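Local structure of cytosine deaminase (Klebsiella pneumoniae, 4R85) at the interface of chains A and B. The protein catalyses the hydrolytic deamination of 5-methylcytosine, as an iron-binding member of the amidohydrolase family. Coordinates in Å, arbitrary orientation; residue numbers count along the deposited sequence, not the author numbering. Chains: chain A/B, Cytosine deaminase.

The interface of chains A and B. Residues chain A 275-276, 278-280, 286; chain B 288, 334.
The guanidinium of A:Arg280 lies over one face of the B:His334 imidazole, the two planes 10° apart and the side chains running past each other in opposite directions. The geometry is that of a cation-pi stack: A:Arg280 NE sits 3.5 Å from the ring centroid, and A:Arg280 CZ is 3.4 Å from B:His334 CG. At the imidazole edge, in its plane, is the backbone carbonyl oxygen of A:Gln278. B:His334 NE2 points between A:Gln278 O, 3.0 Å away, and A:Ile275 O; both bonds are weak, as expected of one N-H shared between two acceptors. The stacking guanidinium is helped to hold its rotation by its own chain, A:Arg280 NE donating in its plane to A:His276 O at 2.8 Å, almost in line with the carbonyl bond. A bend at chi2 (-81°) lays CD and NE alongside the ring face, from where NE reaches that oxygen.

A second guanidinium, that of B:Arg288, has A:Ile275 CD1 over the centre of one face. Its end grips A:Ile275 O in plane with both terminal nitrogens, NH2 at 2.8 Å and NH1 at 3.0 Å, which approach from opposite faces of the carbonyl plane. The B:Arg288 chain is extended from CG to NE, carrying the guanidinium to the helix carbonyl; at the near end B:Arg288 N donates to A:Lys286 O (2.9 Å). A:Lys286 CG lies near B:Arg288 CD and NE, while its CD is 3.7 Å from B:His334 ND1.

A:Ile275 and A:His276 belong to the C-terminal end of helix 271-277, whose dipole would probably favour positive charge here. A:Arg280, A:Lys286 and both chain B residues lie in loops, B:His334 shortly after helix 322-332. The patch joins two copies in the deposited assembly, across a two-fold symmetric interface that repeats it with chains exchanged; the structure alone does not show whether this is the biological dimer.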
loop_
_atom_site.group_PDB
_atom_site.type_symbol
_atom_site.label_atom_id
_atom_site.label_comp_id
_atom_site.label_asym_id
_atom_site.label_seq_id
_atom_site.Cartn_x
_atom_site.Cartn_y
_atom_site.Cartn_z
ATOM N N ILE A 275 -2.270 10.754 0.466
ATOM C CA ILE A 275 -2.252 10.442 -0.955
ATOM C C ILE A 275 -3.691 10.462 -1.514
ATOM O O ILE A 275 -3.914 10.782 -2.679
ATOM C CB ILE A 275 -1.555 9.094 -1.240
ATOM C CG1 ILE A 275 -1.183 8.988 -2.721
ATOM C CG2 ILE A 275 -2.403 7.919 -0.777
ATOM C CD1 ILE A 275 0.035 9.848 -3.088
ATOM N N HIS A 276 -4.655 10.140 -0.663
ATOM C CA HIS A 276 -6.071 10.162 -1.041
ATOM C C HIS A 276 -6.657 11.587 -1.049
ATOM O O HIS A 276 -7.308 11.986 -2.005
ATOM C CB HIS A 276 -6.857 9.242 -0.088
ATOM C CG HIS A 276 -8.346 9.389 -0.165
ATOM N ND1 HIS A 276 -9.078 9.064 -1.289
ATOM C CD2 HIS A 276 -9.247 9.788 0.768
ATOM C CE1 HIS A 276 -10.361 9.284 -1.055
ATOM N NE2 HIS A 276 -10.491 9.722 0.187
ATOM N N GLN A 278 -4.946 14.627 -0.698
ATOM C CA GLN A 278 -4.124 15.680 -1.300
ATOM C C GLN A 278 -3.989 15.468 -2.801
ATOM O O GLN A 278 -4.323 14.398 -3.329
ATOM C CB GLN A 278 -2.722 15.718 -0.655
ATOM C CG GLN A 278 -2.736 15.843 0.864
ATOM C CD GLN A 278 -3.476 17.074 1.344
ATOM O OE1 GLN A 278 -3.225 18.183 0.868
ATOM N NE2 GLN A 278 -4.401 16.887 2.288
ATOM N N GLY A 279 -3.472 16.484 -3.490
ATOM C CA GLY A 279 -3.347 16.433 -4.937
ATOM C C GLY A 279 -4.676 16.554 -5.667
ATOM O O GLY A 279 -4.725 16.410 -6.886
ATOM N N ARG A 280 -5.755 16.829 -4.936
ATOM C CA ARG A 280 -7.096 16.880 -5.543
ATOM C C ARG A 280 -7.377 18.165 -6.305
ATOM O O ARG A 280 -8.354 18.251 -7.054
ATOM C CB ARG A 280 -8.175 16.711 -4.469
ATOM C CG ARG A 280 -8.194 15.330 -3.803
ATOM C CD ARG A 280 -8.936 14.306 -4.663
ATOM N NE ARG A 280 -8.965 12.993 -4.025
ATOM C CZ ARG A 280 -9.629 11.947 -4.499
ATOM N NH1 ARG A 280 -10.321 12.057 -5.629
ATOM N NH2 ARG A 280 -9.593 10.789 -3.848
ATOM N N LYS A 286 0.350 15.506 -10.980
ATOM C CA LYS A 286 -0.399 15.540 -9.737
ATOM C C LYS A 286 0.555 15.319 -8.581
ATOM O O LYS A 286 1.230 14.285 -8.524
ATOM C CB LYS A 286 -1.466 14.449 -9.749
ATOM C CG LYS A 286 -2.528 14.621 -8.704
ATOM C CD LYS A 286 -3.699 13.682 -8.967
ATOM C CE LYS A 286 -4.226 13.801 -10.396
ATOM N NZ LYS A 286 -5.008 15.048 -10.639
ATOM N N ARG B 288 3.380 12.389 -8.691
ATOM C CA ARG B 288 3.122 10.968 -8.459
ATOM C C ARG B 288 3.780 10.101 -9.528
ATOM O O ARG B 288 4.307 9.029 -9.225
ATOM C CB ARG B 288 1.611 10.698 -8.409
ATOM C CG ARG B 288 0.959 11.243 -7.129
ATOM C CD ARG B 288 -0.575 11.429 -7.233
ATOM N NE ARG B 288 -1.011 12.169 -6.045
ATOM C CZ ARG B 288 -1.953 11.768 -5.194
ATOM N NH1 ARG B 288 -2.616 10.641 -5.404
ATOM N NH2 ARG B 288 -2.223 12.504 -4.123
ATOM N N HIS B 334 -6.387 8.122 -7.211
ATOM C CA HIS B 334 -7.632 8.757 -6.751
ATOM C C HIS B 334 -8.870 8.003 -7.220
ATOM O O HIS B 334 -9.774 8.582 -7.821
ATOM C CB HIS B 334 -7.709 10.222 -7.199
ATOM C CG HIS B 334 -6.860 11.145 -6.386
ATOM N ND1 HIS B 334 -6.478 12.391 -6.831
ATOM C CD2 HIS B 334 -6.312 11.001 -5.155
ATOM C CE1 HIS B 334 -5.750 12.986 -5.902
ATOM N NE2 HIS B 334 -5.625 12.160 -4.878
#